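Endo-beta-mannanase (Rhizomucor miehei, PDB 4QP0) probably hydrolyses internal beta-1,4-mannosidic linkages in mannans, galactomannans and glucomannans, as a secreted fungal glycoside hydrolase of family 5. Local coordinates at residues T254-P259 / I290-G295. Residues are numbered along the deposited sequence; the frame is centred on the assembly and turned at random.
Sequences TFHLYP and IMEEYG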
loop_
_atom_site.group_PDB
_atom_site.type_symbol
_atom_site.label_atom_id
_atom_site.label_comp_id
_atom_site.label_asym_id
_atom_site.label_seq_id
_atom_site.Cartn_x
_atom_site.Cartn_y
_atom_site.Cartn_z
ATOM N N THR A 254 8.535 -1.669 -0.981
ATOM C CA THR A 254 7.565 -0.938 -1.772
ATOM C C THR A 254 8.083 0.439 -2.129
ATOM O O THR A 254 8.736 1.099 -1.318
ATOM C CB THR A 254 6.246 -0.764 -1.008
ATOM O OG1 THR A 254 6.543 -0.456 0.360
ATOM C CG2 THR A 254 5.432 -2.039 -1.056
ATOM N N PHE A 255 7.786 0.852 -3.353
ATOM C CA PHE A 255 8.007 2.220 -3.784
ATOM C C PHE A 255 6.908 2.746 -4.725
ATOM O O PHE A 255 6.202 1.984 -5.399
ATOM C CB PHE A 255 9.417 2.405 -4.362
ATOM C CG PHE A 255 9.596 1.888 -5.768
ATOM C CD1 PHE A 255 9.650 2.770 -6.840
ATOM C CD2 PHE A 255 9.751 0.529 -6.018
ATOM C CE1 PHE A 255 9.843 2.311 -8.136
ATOM C CE2 PHE A 255 9.943 0.060 -7.317
ATOM C CZ PHE A 255 9.995 0.955 -8.373
ATOM N N HIS A 256 6.766 4.065 -4.733
ATOM C CA HIS A 256 5.739 4.743 -5.501
ATOM C C HIS A 256 6.403 5.609 -6.521
ATOM O O HIS A 256 7.580 5.936 -6.390
ATOM C CB HIS A 256 4.872 5.587 -4.571
ATOM C CG HIS A 256 4.153 4.785 -3.510
ATOM N ND1 HIS A 256 3.042 5.227 -2.899
ATOM C CD2 HIS A 256 4.414 3.522 -2.980
ATOM C CE1 HIS A 256 2.622 4.304 -2.013
ATOM N NE2 HIS A 256 3.464 3.265 -2.062
ATOM N N LEU A 257 5.655 5.980 -7.554
ATOM C CA LEU A 257 6.159 6.873 -8.594
ATOM C C LEU A 257 5.154 7.972 -8.933
ATOM O O LEU A 257 4.090 7.706 -9.490
ATOM C CB LEU A 257 6.568 6.079 -9.843
ATOM C CG LEU A 257 7.103 6.853 -11.061
ATOM C CD1 LEU A 257 8.273 7.754 -10.678
ATOM C CD2 LEU A 257 7.504 5.895 -12.176
ATOM N N TYR A 258 5.512 9.207 -8.573
ATOM C CA TYR A 258 4.713 10.398 -8.872
ATOM C C TYR A 258 5.611 11.575 -9.266
ATOM O O TYR A 258 5.926 12.435 -8.423
ATOM C CB TYR A 258 3.818 10.766 -7.677
ATOM C CG TYR A 258 2.695 9.780 -7.432
ATOM C CD1 TYR A 258 1.551 9.784 -8.233
ATOM C CD2 TYR A 258 2.784 8.833 -6.413
ATOM C CE1 TYR A 258 0.525 8.881 -8.024
ATOM C CE2 TYR A 258 1.762 7.930 -6.194
ATOM C CZ TYR A 258 0.633 7.957 -7.003
ATOM O OH TYR A 258 -0.395 7.056 -6.792
ATOM N N PRO A 259 6.036 11.616 -10.549
ATOM C CA PRO A 259 6.981 12.649 -10.998
ATOM C C PRO A 259 6.419 14.072 -10.958
ATOM O O PRO A 259 7.176 15.010 -10.708
ATOM C CB PRO A 259 7.313 12.239 -12.439
ATOM C CG PRO A 259 6.208 11.339 -12.860
ATOM C CD PRO A 259 5.720 10.653 -11.621
ATOM N N ILE A 290 8.223 -3.905 -5.143
ATOM C CA ILE A 290 7.031 -3.638 -5.926
ATOM C C ILE A 290 6.812 -2.132 -6.042
ATOM O O ILE A 290 6.810 -1.405 -5.038
ATOM C CB ILE A 290 5.790 -4.362 -5.335
ATOM C CG1 ILE A 290 4.559 -4.193 -6.237
ATOM C CG2 ILE A 290 5.515 -3.919 -3.899
ATOM C CD1 ILE A 290 3.280 -4.773 -5.664
ATOM N N MET A 291 6.676 -1.664 -7.280
ATOM C CA MET A 291 6.249 -0.298 -7.543
ATOM C C MET A 291 4.744 -0.323 -7.391
ATOM O O MET A 291 4.004 -0.529 -8.353
ATOM C CB MET A 291 6.654 0.159 -8.940
ATOM C CG MET A 291 6.230 1.581 -9.269
ATOM S SD MET A 291 7.128 2.251 -10.676
ATOM C CE MET A 291 6.447 1.319 -12.052
ATOM N N GLU A 292 4.293 -0.146 -6.156
ATOM C CA GLU A 292 2.910 -0.459 -5.834
ATOM C C GLU A 292 1.970 0.704 -6.100
ATOM O O GLU A 292 0.752 0.524 -6.082
ATOM C CB GLU A 292 2.799 -0.915 -4.389
ATOM C CG GLU A 292 3.303 0.113 -3.391
ATOM C CD GLU A 292 2.831 -0.206 -2.000
ATOM O OE1 GLU A 292 2.217 -1.280 -1.845
ATOM O OE2 GLU A 292 3.068 0.605 -1.073
ATOM N N GLU A 293 2.540 1.889 -6.311
ATOM C CA GLU A 293 1.791 3.044 -6.797
ATOM C C GLU A 293 2.576 3.717 -7.903
ATOM O O GLU A 293 3.767 3.993 -7.751
ATOM C CB GLU A 293 1.538 4.069 -5.692
ATOM C CG GLU A 293 0.252 3.870 -4.914
ATOM C CD GLU A 293 -0.061 5.030 -3.970
ATOM O OE1 GLU A 293 -0.083 6.200 -4.418
ATOM O OE2 GLU A 293 -0.303 4.766 -2.773
ATOM N N TYR A 294 1.912 3.953 -9.026
ATOM C CA TYR A 294 2.414 4.903 -10.009
ATOM C C TYR A 294 1.270 5.562 -10.740
ATOM O O TYR A 294 0.191 4.975 -10.873
ATOM C CB TYR A 294 3.450 4.291 -10.962
ATOM C CG TYR A 294 2.972 3.185 -11.848
ATOM C CD1 TYR A 294 2.573 3.441 -13.159
ATOM C CD2 TYR A 294 2.971 1.868 -11.404
ATOM C CE1 TYR A 294 2.157 2.415 -13.995
ATOM C CE2 TYR A 294 2.553 0.837 -12.224
ATOM C CZ TYR A 294 2.150 1.112 -13.520
ATOM O OH TYR A 294 1.731 0.088 -14.334
ATOM N N GLY A 295 1.491 6.795 -11.172
ATOM C CA GLY A 295 0.436 7.529 -11.839
ATOM C C GLY A 295 0.889 8.757 -12.584
ATOM O O GLY A 295 1.902 9.367 -12.244
#
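His-256 presents its ring in two ways to the neighbouring strand: a flat face to Glu-293 and an edge to Glu-292. The CB of Glu-293 lies 3.3 Å above the imidazole plane of His-256, offset toward the rim, a CH-pi contact. At the edge, NE2 of His-256 donates to OE2 of Glu-292 over 2.9 Å, close to the ring plane and on the anti side of a carboxylate turned 65° from it. Imidazole suits this place because it carries a nitrogen on each side of CE1, so one ring bonds to two carboxylates, NE2 to Glu-292 and ND1 to Glu-175. Glu-293 stays extended beyond CG, and the hydroxyl of Tyr-258 donates to its OE1 at 2.5 Å, again on the anti side, with ring and carboxylate planes 77° apart. Arg-53 forms salt bridges with both glutamates.

Phe-255 pairs with Met-291 but His-256 with Glu-293, so Glu-292 is the extra residue of a beta bulge, which brings both glutamates alongside the same histidine. On the opposite face of the sheet from His-256 and Glu-293, the CB of Met-291 sits over one face of the Phe-255 ring, while its flexible thioether bends at chi3 (71°), SD lying obliquely 4.6 Å from the ring centroid. These apolar residues suit the side packed against helices 270-284 and 299-315. Strand 253-257, helix 270-284 and strand 289-294 form a right-handed beta-alpha-beta unit of the family 5 TIM barrel.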